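Local coordinates for KLLA0A11308p (Kluyveromyces lactis, PDB 6AM0), which probably binds mRNA and acts as an enhancer of mRNA decapping, here represented by its N-terminal Sm-like (LSm) domain in a complex with Dcp1, Dcp2 and Edc1, at residues F4-I9 and T20-Q25. Residues are numbered along the deposited sequence; the frame is centred on the assembly and turned at random.
Sequences FKGYQI and TGTLKQ
Four backbone hydrogen bonds join the segments: I9 N to G21 O and G21 N to I9 O, both 2.9 Å, then L23 N to Y7 O and G6 N to L23 O, both 3.2 Å. I9–G21 is thus an antiparallel hydrogen-bonded pair and Q8–T22 a non-hydrogen-bonded one, with CA atoms 5.5 and 4.9 Å apart. The type II turn F4 to Y7 leads into the strand that begins at Q8, closed by Y7 N to F4 O (3.2 Å); G6, at phi/psi 101/-14, takes the position that favours glycine. This is the opening hairpin of the Sm fold, strand 8-12 against the long, bent strand 18-26. L23 (t, p) points toward the turn, its CD2 3.6 Å from F4 CB and its CB 4.0 Å from I9 CG1; F4, Y7, I9 and L23 also pack against the chain of KLLA0F23980p. K5 extends along the other strand, CG 3.2 Å from K24 O and CE 4.0 Å from CB of Q25, whose OE1 is hydrogen-bonded to N46 of the KLLA0E01827p chain.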
loop_
_atom_site.group_PDB
_atom_site.type_symbol
_atom_site.label_atom_id
_atom_site.label_comp_id
_atom_site.label_asym_id
_atom_site.label_seq_id
_atom_site.Cartn_x
_atom_site.Cartn_y
_atom_site.Cartn_z
ATOM N N PHE D 4 9.364 -1.525 -16.342
ATOM C CA PHE D 4 8.308 -0.760 -15.695
ATOM C C PHE D 4 8.326 0.668 -16.218
ATOM O O PHE D 4 7.975 1.614 -15.514
ATOM C CB PHE D 4 8.468 -0.812 -14.178
ATOM C CG PHE D 4 8.317 -2.193 -13.608
ATOM C CD1 PHE D 4 7.087 -2.825 -13.617
ATOM C CD2 PHE D 4 9.412 -2.874 -13.102
ATOM C CE1 PHE D 4 6.940 -4.097 -13.103
ATOM C CE2 PHE D 4 9.271 -4.150 -12.587
ATOM C CZ PHE D 4 8.033 -4.762 -12.590
ATOM N N LYS D 5 8.751 0.814 -17.468
ATOM C CA LYS D 5 8.901 2.123 -18.080
ATOM C C LYS D 5 7.547 2.801 -18.227
ATOM O O LYS D 5 6.577 2.195 -18.690
ATOM C CB LYS D 5 9.581 1.957 -19.437
ATOM C CG LYS D 5 11.036 1.546 -19.282
ATOM C CD LYS D 5 11.540 0.745 -20.470
ATOM C CE LYS D 5 12.872 0.086 -20.145
ATOM N NZ LYS D 5 13.583 -0.382 -21.363
ATOM N N GLY D 6 7.487 4.065 -17.813
ATOM C CA GLY D 6 6.267 4.838 -17.804
ATOM C C GLY D 6 5.619 4.962 -16.442
ATOM O O GLY D 6 4.720 5.796 -16.277
ATOM N N TYR D 7 6.036 4.154 -15.471
ATOM C CA TYR D 7 5.490 4.253 -14.127
ATOM C C TYR D 7 5.976 5.529 -13.447
ATOM O O TYR D 7 7.140 5.921 -13.580
ATOM C CB TYR D 7 5.890 3.025 -13.306
ATOM C CG TYR D 7 5.044 1.800 -13.584
ATOM C CD1 TYR D 7 4.987 1.250 -14.858
ATOM C CD2 TYR D 7 4.319 1.182 -12.576
ATOM C CE1 TYR D 7 4.223 0.129 -15.126
ATOM C CE2 TYR D 7 3.549 0.058 -12.836
ATOM C CZ TYR D 7 3.507 -0.465 -14.112
ATOM O OH TYR D 7 2.748 -1.582 -14.383
ATOM N N GLN D 8 5.082 6.158 -12.688
ATOM C CA GLN D 8 5.410 7.359 -11.929
ATOM C C GLN D 8 6.069 6.957 -10.613
ATOM O O GLN D 8 5.490 6.189 -9.837
ATOM C CB GLN D 8 4.141 8.172 -11.688
ATOM C CG GLN D 8 4.331 9.568 -11.112
ATOM C CD GLN D 8 5.252 10.447 -11.938
ATOM O OE1 GLN D 8 5.538 10.159 -13.100
ATOM N NE2 GLN D 8 5.701 11.545 -11.345
ATOM N N ILE D 9 7.267 7.479 -10.349
ATOM C CA ILE D 9 8.117 6.976 -9.274
ATOM C C ILE D 9 8.524 8.128 -8.364
ATOM O O ILE D 9 8.746 9.253 -8.829
ATOM C CB ILE D 9 9.366 6.259 -9.836
ATOM C CG1 ILE D 9 8.961 5.137 -10.796
ATOM C CG2 ILE D 9 10.240 5.702 -8.718
ATOM C CD1 ILE D 9 8.030 4.114 -10.187
ATOM N N THR D 20 10.958 12.933 -7.665
ATOM C CA THR D 20 9.827 12.374 -8.391
ATOM C C THR D 20 10.114 12.433 -9.881
ATOM O O THR D 20 10.591 13.453 -10.384
ATOM C CB THR D 20 8.531 13.143 -8.088
ATOM O OG1 THR D 20 8.360 13.284 -6.672
ATOM C CG2 THR D 20 7.329 12.410 -8.662
ATOM N N GLY D 21 9.807 11.350 -10.591
ATOM C CA GLY D 21 10.060 11.337 -12.023
ATOM C C GLY D 21 9.475 10.108 -12.682
ATOM O O GLY D 21 8.939 9.213 -12.021
ATOM N N THR D 22 9.585 10.081 -14.011
ATOM C CA THR D 22 9.070 8.970 -14.805
ATOM C C THR D 22 10.191 7.979 -15.100
ATOM O O THR D 22 11.294 8.378 -15.479
ATOM C CB THR D 22 8.428 9.469 -16.102
ATOM O OG1 THR D 22 9.425 10.071 -16.937
ATOM C CG2 THR D 22 7.358 10.500 -15.793
ATOM N N LEU D 23 9.909 6.691 -14.919
ATOM C CA LEU D 23 10.945 5.671 -15.047
ATOM C C LEU D 23 11.319 5.471 -16.514
ATOM O O LEU D 23 10.482 5.071 -17.331
ATOM C CB LEU D 23 10.478 4.361 -14.412
ATOM C CG LEU D 23 11.267 3.082 -14.704
ATOM C CD1 LEU D 23 12.728 3.274 -14.375
ATOM C CD2 LEU D 23 10.712 1.927 -13.897
ATOM N N LYS D 24 12.581 5.757 -16.840
ATOM C CA LYS D 24 13.143 5.638 -18.180
ATOM C C LYS D 24 13.710 4.245 -18.443
ATOM O O LYS D 24 13.444 3.652 -19.493
ATOM C CB LYS D 24 14.243 6.689 -18.366
ATOM C CG LYS D 24 14.838 6.770 -19.755
ATOM C CD LYS D 24 13.802 7.078 -20.808
ATOM C CE LYS D 24 14.421 7.910 -21.922
ATOM N NZ LYS D 24 15.096 9.125 -21.382
ATOM N N GLN D 25 14.484 3.716 -17.499
ATOM C CA GLN D 25 14.946 2.334 -17.531
ATOM C C GLN D 25 15.541 2.000 -16.171
ATOM O O GLN D 25 16.003 2.885 -15.444
ATOM C CB GLN D 25 15.967 2.113 -18.651
ATOM C CG GLN D 25 17.306 2.774 -18.408
ATOM C CD GLN D 25 18.343 2.359 -19.425
ATOM O OE1 GLN D 25 18.263 1.271 -19.995
ATOM N NE2 GLN D 25 19.321 3.227 -19.668
#